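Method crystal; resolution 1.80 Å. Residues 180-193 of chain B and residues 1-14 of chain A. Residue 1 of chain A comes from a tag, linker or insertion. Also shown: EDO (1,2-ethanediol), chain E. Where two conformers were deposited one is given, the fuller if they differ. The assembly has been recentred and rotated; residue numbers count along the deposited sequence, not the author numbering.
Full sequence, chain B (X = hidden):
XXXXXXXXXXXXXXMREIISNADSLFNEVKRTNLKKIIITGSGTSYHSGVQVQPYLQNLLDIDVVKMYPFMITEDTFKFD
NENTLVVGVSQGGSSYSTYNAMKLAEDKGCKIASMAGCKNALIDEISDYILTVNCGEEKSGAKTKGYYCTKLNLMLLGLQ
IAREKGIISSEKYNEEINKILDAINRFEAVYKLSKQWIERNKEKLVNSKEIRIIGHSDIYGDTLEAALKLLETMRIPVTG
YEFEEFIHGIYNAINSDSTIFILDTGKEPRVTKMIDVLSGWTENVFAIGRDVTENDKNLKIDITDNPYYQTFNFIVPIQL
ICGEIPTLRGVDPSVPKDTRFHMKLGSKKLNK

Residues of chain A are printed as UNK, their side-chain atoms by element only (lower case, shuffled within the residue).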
ATOM      1  N   ILE B 180      -3.325 -19.511  32.577  1.00 11.65           N
ATOM      2  CA  ILE B 180      -3.181 -18.684  33.777  1.00 10.11           C
ATOM      3  C   ILE B 180      -3.007 -17.239  33.336  1.00 10.23           C
ATOM      4  O   ILE B 180      -3.637 -16.342  33.882  1.00  9.98           O
ATOM      5  CB  ILE B 180      -1.978 -19.139  34.643  1.00 10.29           C
ATOM      6  CG1 ILE B 180      -2.247 -20.520  35.254  1.00  9.33           C
ATOM      7  CG2 ILE B 180      -1.667 -18.156  35.734  1.00 10.32           C
ATOM      8  CD1 ILE B 180      -0.986 -21.180  35.889  1.00  9.67           C
ATOM      9  N   LEU B 181      -2.186 -17.006  32.316  1.00  9.52           N
ATOM     10  CA  LEU B 181      -1.993 -15.634  31.797  1.00  9.42           C
ATOM     11  C   LEU B 181      -3.299 -15.057  31.238  1.00  9.21           C
ATOM     12  O   LEU B 181      -3.584 -13.866  31.382  1.00 10.17           O
ATOM     13  CB  LEU B 181      -0.866 -15.600  30.751  1.00  8.87           C
ATOM     14  CG  LEU B 181       0.550 -15.737  31.300  1.00 10.54           C
ATOM     15  CD1 LEU B 181       1.570 -15.876  30.135  1.00 11.41           C
ATOM     16  CD2 LEU B 181       0.919 -14.533  32.216  1.00  8.29           C
ATOM     17  N   ASP B 182      -4.102 -15.908  30.621  1.00  9.57           N
ATOM     18  CA  ASP B 182      -5.413 -15.503  30.116  1.00 11.29           C
ATOM     19  C   ASP B 182      -6.332 -15.057  31.282  1.00 11.70           C
ATOM     20  O   ASP B 182      -7.094 -14.122  31.096  1.00 14.86           O
ATOM     21  CB  ASP B 182      -6.136 -16.636  29.372  1.00 12.27           C
ATOM     22  CG  ASP B 182      -5.595 -16.931  27.977  1.00 17.11           C
ATOM     23  OD1 ASP B 182      -4.874 -16.127  27.367  1.00 14.54           O
ATOM     24  OD2 ASP B 182      -5.982 -18.002  27.460  1.00 17.88           O
ATOM     25  N   ALA B 183      -6.241 -15.685  32.462  1.00 10.12           N
ATOM     26  CA  ALA B 183      -7.026 -15.269  33.641  1.00 10.08           C
ATOM     27  C   ALA B 183      -6.474 -13.951  34.198  1.00 10.27           C
ATOM     28  O   ALA B 183      -7.208 -12.999  34.499  1.00 11.22           O
ATOM     29  CB  ALA B 183      -6.963 -16.364  34.734  1.00 11.02           C
ATOM     30  N   ILE B 184      -5.163 -13.864  34.291  1.00 10.42           N
ATOM     31  CA  ILE B 184      -4.501 -12.656  34.814  1.00 10.52           C
ATOM     32  C   ILE B 184      -4.847 -11.399  33.981  1.00 10.87           C
ATOM     33  O   ILE B 184      -5.030 -10.317  34.525  1.00  8.83           O
ATOM     34  CB  ILE B 184      -2.941 -12.872  34.860  1.00 10.99           C
ATOM     35  CG1 ILE B 184      -2.566 -13.941  35.916  1.00 13.75           C
ATOM     36  CG2 ILE B 184      -2.219 -11.563  35.073  1.00 12.30           C
ATOM     37  CD1 ILE B 184      -1.054 -14.326  35.887  1.00 11.46           C
ATOM     38  N   ASN B 185      -5.000 -11.563  32.664  1.00  9.87           N
ATOM     39  CA  ASN B 185      -5.298 -10.456  31.774  0.70 10.09           C
ATOM     40  C   ASN B 185      -6.731  -9.911  31.875  1.00 10.68           C
ATOM     41  O   ASN B 185      -7.025  -8.836  31.373  1.00  9.70           O
ATOM     42  CB  ASN B 185      -5.007 -10.811  30.315  0.70 10.41           C
ATOM     43  CG  ASN B 185      -4.813  -9.564  29.464  0.70  9.47           C
ATOM     44  OD1 ASN B 185      -4.071  -8.659  29.849  0.70 16.15           O
ATOM     45  ND2 ASN B 185      -5.469  -9.510  28.327  0.70 13.12           N
ATOM     46  N   ARG B 186      -7.618 -10.680  32.500  1.00  9.88           N
ATOM     47  CA  ARG B 186      -9.011 -10.248  32.723  1.00 10.41           C
ATOM     48  C   ARG B 186      -9.203  -9.512  34.039  1.00 10.31           C
ATOM     49  O   ARG B 186     -10.272  -8.938  34.287  1.00  8.70           O
ATOM     50  CB  ARG B 186      -9.942 -11.464  32.702  1.00 11.90           C
ATOM     51  CG  ARG B 186      -9.911 -12.142  31.346  1.00 11.15           C
ATOM     52  CD  ARG B 186     -10.959 -13.194  31.288  1.00 20.34           C
ATOM     53  NE  ARG B 186     -11.057 -13.769  29.967  1.00 22.19           N
ATOM     54  CZ  ARG B 186     -11.986 -14.638  29.598  1.00 27.01           C
ATOM     55  NH1 ARG B 186     -12.915 -15.042  30.452  1.00 27.54           N
ATOM     56  NH2 ARG B 186     -11.990 -15.098  28.351  1.00 29.86           N
ATOM     57  N   PHE B 187      -8.182  -9.528  34.890  1.00  9.91           N
ATOM     58  CA  PHE B 187      -8.265  -8.940  36.229  1.00  9.30           C
ATOM     59  C   PHE B 187      -8.718  -7.487  36.186  1.00 10.19           C
ATOM     60  O   PHE B 187      -9.666  -7.116  36.870  1.00  8.48           O
ATOM     61  CB  PHE B 187      -6.914  -9.129  36.925  1.00  9.08           C
ATOM     62  CG  PHE B 187      -6.872  -8.711  38.370  1.00 10.89           C
ATOM     63  CD1 PHE B 187      -6.824  -7.364  38.729  1.00  9.09           C
ATOM     64  CD2 PHE B 187      -6.763  -9.690  39.392  1.00 11.10           C
ATOM     65  CE1 PHE B 187      -6.735  -6.986  40.077  1.00  9.33           C
ATOM     66  CE2 PHE B 187      -6.688  -9.325  40.726  1.00 11.64           C
ATOM     67  CZ  PHE B 187      -6.664  -7.989  41.086  1.00 12.90           C
ATOM     68  N   GLU B 188      -8.045  -6.665  35.379  1.00  9.67           N
ATOM     69  CA  GLU B 188      -8.373  -5.234  35.238  1.00 11.11           C
ATOM     70  C   GLU B 188      -9.795  -5.019  34.776  1.00  8.11           C
ATOM     71  O   GLU B 188     -10.496  -4.175  35.334  1.00  9.10           O
ATOM     72  CB  GLU B 188      -7.419  -4.588  34.215  1.00 13.33           C
ATOM     73  CG  GLU B 188      -7.652  -3.112  33.921  1.00 19.49           C
ATOM     74  CD  GLU B 188      -7.088  -2.190  34.975  1.00 27.81           C
ATOM     75  OE1 GLU B 188      -6.344  -2.665  35.869  1.00 34.03           O
ATOM     76  OE2 GLU B 188      -7.377  -0.979  34.886  1.00 34.56           O
ATOM     77  N   ALA B 189     -10.215  -5.751  33.736  1.00  7.23           N
ATOM     78  CA  ALA B 189     -11.594  -5.629  33.223  1.00  7.33           C
ATOM     79  C   ALA B 189     -12.633  -5.965  34.320  1.00  6.81           C
ATOM     80  O   ALA B 189     -13.653  -5.248  34.482  1.00  6.35           O
ATOM     81  CB  ALA B 189     -11.797  -6.517  31.992  1.00  7.52           C
ATOM     82  N   VAL B 190     -12.359  -7.032  35.080  1.00  8.02           N
ATOM     83  CA  VAL B 190     -13.242  -7.418  36.201  1.00  7.47           C
ATOM     84  C   VAL B 190     -13.282  -6.320  37.294  1.00  7.20           C
ATOM     85  O   VAL B 190     -14.341  -5.995  37.834  1.00  7.71           O
ATOM     86  CB  VAL B 190     -12.863  -8.831  36.750  1.00  6.84           C
ATOM     87  CG1 VAL B 190     -13.606  -9.130  38.092  1.00  6.93           C
ATOM     88  CG2 VAL B 190     -13.137  -9.896  35.678  1.00  6.15           C
ATOM     89  N   TYR B 191     -12.122  -5.742  37.609  1.00  6.95           N
ATOM     90  CA  TYR B 191     -12.012  -4.648  38.575  1.00  7.44           C
ATOM     91  C   TYR B 191     -12.896  -3.450  38.160  1.00  8.74           C
ATOM     92  O   TYR B 191     -13.678  -2.904  38.966  1.00  7.11           O
ATOM     93  CB  TYR B 191     -10.540  -4.246  38.703  1.00  6.74           C
ATOM     94  CG  TYR B 191     -10.235  -3.227  39.761  1.00  6.89           C
ATOM     95  CD1 TYR B 191     -10.471  -1.891  39.545  1.00  8.24           C
ATOM     96  CD2 TYR B 191      -9.653  -3.609  40.975  1.00  8.22           C
ATOM     97  CE1 TYR B 191     -10.177  -0.957  40.508  1.00  7.75           C
ATOM     98  CE2 TYR B 191      -9.360  -2.681  41.949  1.00  8.81           C
ATOM     99  CZ  TYR B 191      -9.643  -1.362  41.707  1.00  6.48           C
ATOM    100  OH  TYR B 191      -9.395  -0.391  42.630  1.00 15.09           O
ATOM    101  N   LYS B 192     -12.791  -3.046  36.893  1.00  8.12           N
ATOM    102  CA  LYS B 192     -13.586  -1.944  36.365  1.00  9.14           C
ATOM    103  C   LYS B 192     -15.087  -2.208  36.485  1.00  8.50           C
ATOM    104  O   LYS B 192     -15.823  -1.344  36.930  1.00  7.55           O
ATOM    105  CB  LYS B 192     -13.232  -1.704  34.912  1.00  9.63           C
ATOM    106  CG  LYS B 192     -11.856  -1.064  34.700  1.00 10.85           C
ATOM    107  CD  LYS B 192     -11.553  -1.095  33.181  1.00 13.10           C
ATOM    108  CE  LYS B 192     -10.275  -0.400  32.811  1.00 20.24           C
ATOM    109  NZ  LYS B 192     -10.015  -0.526  31.339  1.00 16.51           N
ATOM    110  N   LEU B 193     -15.533  -3.401  36.104  1.00  7.32           N
ATOM    111  CA  LEU B 193     -16.967  -3.725  36.220  1.00  8.72           C
ATOM    112  C   LEU B 193     -17.388  -3.795  37.700  1.00  8.57           C
ATOM    113  O   LEU B 193     -18.465  -3.328  38.074  1.00  7.15           O
ATOM    114  CB  LEU B 193     -17.268  -5.015  35.510  1.00  8.39           C
ATOM    115  CG  LEU B 193     -17.160  -4.980  33.981  1.00 13.10           C
ATOM    116  CD1 LEU B 193     -17.095  -6.400  33.459  1.00 11.82           C
ATOM    117  CD2 LEU B 193     -18.363  -4.200  33.424  1.00  8.42           C
TER
ATOM    118  N   UNK A   1     -14.851  -4.618  29.531  1.00 17.32           N
ATOM    119  CA  UNK A   1     -14.123  -5.573  28.636  1.00 16.95           C
ATOM    120  C   UNK A   1     -12.631  -5.311  28.589  1.00 15.48           C
ATOM    121  O   UNK A   1     -12.154  -4.292  29.149  1.00 16.78           O
ATOM    122  N   UNK A   2     -11.886  -6.244  27.989  1.00 15.53           N
ATOM    123  CA  UNK A   2     -10.435  -6.108  27.865  1.00 15.82           C
ATOM    124  C   UNK A   2     -10.172  -5.045  26.790  1.00 14.03           C
ATOM    125  O   UNK A   2     -10.910  -4.937  25.827  1.00 15.32           O
ATOM    126  c   UNK A   2     -11.087 -10.580  27.653  1.00 25.04           C
ATOM    127 se   UNK A   2     -10.991  -9.225  29.198  0.75 30.80          SE
ATOM    128  c   UNK A   2      -9.679  -7.423  27.545  1.00 18.17           C
ATOM    129  c   UNK A   2      -9.413  -8.348  28.767  1.00 18.67           C
ATOM    130  N   UNK A   3      -9.127  -4.273  27.001  1.00 12.17           N
ATOM    131  CA  UNK A   3      -8.762  -3.184  26.126  1.00  9.35           C
ATOM    132  C   UNK A   3      -7.483  -3.486  25.370  1.00  9.91           C
ATOM    133  O   UNK A   3      -6.714  -4.376  25.748  1.00  9.46           O
ATOM    134  c   UNK A   3      -9.736  -1.468  27.699  1.00  9.61           C
ATOM    135  c   UNK A   3      -8.475  -1.913  26.941  1.00  8.30           C
ATOM    136  o   UNK A   3      -7.406  -2.167  27.871  1.00  8.78           O
ATOM    137  N   UNK A   4      -7.236  -2.688  24.330  1.00  8.09           N
ATOM    138  CA  UNK A   4      -5.969  -2.740  23.586  1.00  6.70           C
ATOM    139  C   UNK A   4      -4.807  -2.626  24.609  1.00  6.90           C
ATOM    140  O   UNK A   4      -3.858  -3.390  24.576  1.00  7.84           O
ATOM    141  c   UNK A   4      -4.486  -1.250  22.164  1.00  7.71           C
ATOM    142  c   UNK A   4      -7.232  -0.716  20.480  1.00  8.82           C
ATOM    143  c   UNK A   4      -5.929  -1.570  22.561  1.00  6.67           C
ATOM    144  c   UNK A   4      -6.833  -1.915  21.362  1.00  8.53           C
ATOM    145  N   UNK A   5      -4.915  -1.677  25.536  1.00  8.65           N
ATOM    146  CA  UNK A   5      -3.859  -1.458  26.537  1.00  8.44           C
ATOM    147  C   UNK A   5      -3.551  -2.729  27.355  1.00 10.66           C
ATOM    148  O   UNK A   5      -2.379  -3.023  27.647  1.00 11.17           O
ATOM    149  n   UNK A   5      -6.091   2.726  26.716  1.00 12.80           N
ATOM    150  c   UNK A   5      -4.203  -0.312  27.479  1.00  9.78           C
ATOM    151  c   UNK A   5      -5.715   1.488  26.422  1.00 12.89           C
ATOM    152  c   UNK A   5      -4.301   1.104  26.844  1.00  9.65           C
ATOM    153  o   UNK A   5      -6.455   0.689  25.855  1.00  8.68           O
ATOM    154  N   UNK A   6      -4.611  -3.433  27.772  1.00 11.21           N
ATOM    155  CA  UNK A   6      -4.470  -4.693  28.500  1.00 11.34           C
ATOM    156  C   UNK A   6      -3.605  -5.681  27.719  1.00  9.66           C
ATOM    157  O   UNK A   6      -2.725  -6.327  28.276  1.00 10.03           O
ATOM    158  c   UNK A   6      -6.657  -4.594  29.850  1.00 11.09           C
ATOM    159  o   UNK A   6      -7.886  -4.735  29.853  1.00 14.23           O
ATOM    160  o   UNK A   6      -6.067  -3.849  30.671  1.00 13.75           O
ATOM    161  c   UNK A   6      -5.851  -5.334  28.780  1.00 10.35           C
ATOM    162  N   UNK A   7      -3.866  -5.792  26.424  1.00  9.08           N
ATOM    163  CA  UNK A   7      -3.125  -6.708  25.568  1.00  7.09           C
ATOM    164  C   UNK A   7      -1.689  -6.297  25.323  1.00  7.62           C
ATOM    165  O   UNK A   7      -0.825  -7.160  25.288  1.00  9.21           O
ATOM    166  c   UNK A   7      -5.205  -8.936  25.127  1.00  8.12           C
ATOM    167  c   UNK A   7      -6.407  -7.165  24.078  1.00  9.94           C
ATOM    168  o   UNK A   7      -8.771  -9.750  25.128  1.00 16.52           O
ATOM    169  c   UNK A   7      -7.578  -9.069  24.913  1.00 14.60           C
ATOM    170  c   UNK A   7      -5.192  -7.678  24.504  1.00  8.78           C
ATOM    171  c   UNK A   7      -6.404  -9.621  25.337  1.00 11.35           C
ATOM    172  c   UNK A   7      -3.884  -6.959  24.257  1.00  7.85           C
ATOM    173  c   UNK A   7      -7.584  -7.849  24.299  1.00 11.92           C
ATOM    174  N   UNK A   8      -1.437  -4.998  25.175  1.00  7.32           N
ATOM    175  CA  UNK A   8      -0.088  -4.486  24.991  1.00  8.11           C
ATOM    176  C   UNK A   8       0.738  -4.764  26.235  1.00  8.99           C
ATOM    177  O   UNK A   8       1.894  -5.211  26.134  1.00  8.81           O
ATOM    178 se   UNK A   8      -0.796  -0.730  23.035  0.75 12.52          SE
ATOM    179  c   UNK A   8      -0.762  -2.591  23.394  1.00  6.14           C
ATOM    180  c   UNK A   8      -0.095  -2.966  24.717  1.00  6.84           C
ATOM    181  c   UNK A   8       1.177  -0.431  22.766  1.00  9.25           C
ATOM    182  N   UNK A   9       0.137  -4.521  27.409  1.00  8.61           N
ATOM    183  CA  UNK A   9       0.846  -4.633  28.667  1.00  9.16           C
ATOM    184  C   UNK A   9       1.273  -6.057  29.042  1.00  9.90           C
ATOM    185  O   UNK A   9       2.246  -6.225  29.769  1.00  7.90           O
ATOM    186  c   UNK A   9       0.139  -2.356  29.746  1.00 14.49           C
ATOM    187  c   UNK A   9       1.542  -1.790  29.829  1.00 18.07           C
ATOM    188  c   UNK A   9       0.096  -3.910  29.817  1.00 10.00           C
ATOM    189  c   UNK A   9      -0.713  -1.735  30.854  1.00 17.40           C
ATOM    190  N   UNK A  10       0.540  -7.062  28.562  1.00  8.48           N
ATOM    191  CA  UNK A  10       0.936  -8.477  28.759  1.00  8.71           C
ATOM    192  C   UNK A  10       1.835  -9.003  27.633  1.00  8.83           C
ATOM    193  O   UNK A  10       2.257 -10.164  27.672  1.00  9.63           O
ATOM    194  c   UNK A  10      -0.277  -9.391  28.907  1.00  8.35           C
ATOM    195  o   UNK A  10      -1.917 -11.609  28.565  1.00 10.37           O
ATOM    196  c   UNK A  10      -1.191  -9.531  27.649  1.00  8.41           C
ATOM    197  c   UNK A  10      -2.096 -10.725  27.703  1.00  8.84           C
ATOM    198  o   UNK A  10      -2.999 -10.808  26.867  1.00 11.03           O
ATOM    199  N   UNK A  11       2.125  -8.178  26.625  1.00  8.55           N
ATOM    200  CA  UNK A  11       2.940  -8.662  25.480  1.00  8.56           C
ATOM    201  C   UNK A  11       4.322  -9.133  25.945  1.00  7.82           C
ATOM    202  O   UNK A  11       4.767 -10.205  25.536  1.00  8.85           O
ATOM    203  c   UNK A  11       3.845  -8.051  23.149  1.00  9.43           C
ATOM    204  o   UNK A  11       1.657  -7.481  23.842  1.00  7.46           O
ATOM    205  c   UNK A  11       2.984  -7.615  24.338  1.00  9.38           C
ATOM    206  N   UNK A  12       5.010  -8.345  26.779  1.00  8.23           N
ATOM    207  CA  UNK A  12       6.323  -8.892  27.203  1.00  8.18           C
ATOM    208  C   UNK A  12       6.339 -10.307  27.797  1.00  8.47           C
ATOM    209  O   UNK A  12       7.181 -11.127  27.385  1.00  7.21           O
ATOM    210  c   UNK A  12       4.830  -6.964  27.263  1.00  8.25           C
ATOM    211  c   UNK A  12       6.266  -6.579  27.697  1.00  8.88           C
ATOM    212  c   UNK A  12       6.845  -7.841  28.180  1.00  7.48           C
ATOM    213  N   UNK A  13       5.435 -10.619  28.709  1.00  8.14           N
ATOM    214  CA  UNK A  13       5.452 -11.941  29.338  1.00  6.38           C
ATOM    215  C   UNK A  13       5.108 -13.041  28.337  1.00  7.22           C
ATOM    216  O   UNK A  13       5.670 -14.145  28.399  1.00  9.26           O
ATOM    217  c   UNK A  13       4.825 -13.356  31.374  1.00  8.11           C
ATOM    218  c   UNK A  13       4.550 -12.016  30.624  1.00  7.52           C
ATOM    219  c   UNK A  13       3.067 -11.857  30.233  1.00  4.56           C
ATOM    220  N   UNK A  14       4.218 -12.748  27.388  1.00  7.63           N
ATOM    221  CA  UNK A  14       3.870 -13.720  26.335  1.00  7.25           C
ATOM    222  C   UNK A  14       5.082 -13.972  25.435  1.00  8.85           C
ATOM    223  O   UNK A  14       5.340 -15.116  25.051  1.00  8.26           O
ATOM    224  n   UNK A  14      -1.490 -16.187  27.101  1.00  9.78           N
ATOM    225  n   UNK A  14      -0.503 -14.104  27.382  1.00  7.96           N
ATOM    226  c   UNK A  14       0.764 -14.409  26.727  1.00 10.90           C
ATOM    227  n   UNK A  14      -2.634 -14.477  28.054  1.00 11.83           N
ATOM    228  c   UNK A  14       1.386 -13.084  26.285  1.00 10.13           C
ATOM    229  c   UNK A  14       2.684 -13.229  25.506  1.00  6.31           C
ATOM    230  c   UNK A  14      -1.533 -14.928  27.507  1.00  9.50           C
TER
HETATM  231  C1  EDO E 353      -7.012   1.248  30.714  1.00 43.88           C
HETATM  232  O1  EDO E 353      -8.323   1.424  30.158  1.00 50.00           O
HETATM  233  C2  EDO E 353      -6.456  -0.048  30.151  1.00 40.15           C
HETATM  234  O2  EDO E 353      -7.078  -1.207  30.716  1.00 32.28           O
HETATM  235  O   HOH W   1     -14.333  -3.809  32.181  1.00  9.50           O
HETATM  236  O   HOH W   2      -9.979  -3.458  30.938  1.00 11.23           O
HETATM  237  O   HOH W   3      -8.490  -6.675  31.747  1.00 10.54           O
HETATM  238  O   HOH W   4      -1.564 -11.871  31.234  1.00 10.05           O

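Position 1 of chain A has no side-chain atoms; its backbone O lies 3.6 Å from CB of A189(B), and a water bridges its N to the O of A189(B). It is glycine, G1(A), a tag residue. Position 2 carries an unbranched chain of two carbons, selenium and a terminal carbon. The selenium sits 4.0 Å from CB of A189(B) and 3.8 Å from CG of R186(B). The chain with its selenium identifies selenomethionine, M2(A).

At position 3 one carbon bears an oxygen and a carbon, the latter 3.8 Å from NZ of K192(B): threonine, T3(A). Position 4 has four carbons, forked at the first with one arm two carbons long, and does not reach chain B; it is isoleucine, I4(A). Position 5 has three carbons ending in one oxygen and one nitrogen, also without contact; it is glutamine, Q5(A). Position 6 has two carbons, the second carrying two oxygens, one of them 3.7 Å from CG of E188(B). This is aspartate, D6(A). Its N donates to OG1 of T3(A) (3.1 Å), capping the helix, while its OD2 accepts from N of T3(A) (3.1 Å).

Position 7 has a carbon leading to a six-carbon ring bearing one oxygen, whose ring comes near the side chain of N185(B); it is tyrosine, Y7(A). Position 8 repeats the unbranched selenium chain but lies out of reach: M8(A). Position 9 has four carbons forked at the second and does not touch this stretch of chain B; it is leucine, L9(A). Position 10 has three carbons, the third with two oxygens, and approaches N185(B) and the O of L181(B); it is glutamate, E10(A). Position 11, a carbon bearing one oxygen and one carbon, is out of reach of chain B's stretch; it is T11(A), whose OG1 donates to O of Y7(A) (2.9 Å). At position 12 three carbons close a ring onto the backbone N, likewise out of reach: proline, P12(A). Position 13 is one carbon carrying two others, one of which lies 4.0 Å from CD2 of L181(B); it is valine, V13(A), and that carbon is CG1. Position 14 has three carbons, a nitrogen, and a carbon with two more nitrogens; one terminal nitrogen lies 2.9 Å from OD1 of D182(B), and CB of L181(B) lies over one face of the group. It is arginine, R14(A).

The direct polar anchor is the salt bridge from NH2 of R14(A) to OD1 of D182(B) (2.9 Å). E10(A) steadies that guanidinium through OE1, 3.0 Å from NH2 of R14(A), and a water donates to both this OE1 and O of L181(B). Toward the other end, waters add to the packing of M2(A): one molecule joins OD2 of D6(A) to O of N185(B) and N of A189(B), another links G1(A), D6(A) and K192(B). An ethanediol, probably from the crystallisation liquor, extends this network between T3(A), D6(A) and K192(B).

Chain A 1-14: GMTIQDYMLETPVR
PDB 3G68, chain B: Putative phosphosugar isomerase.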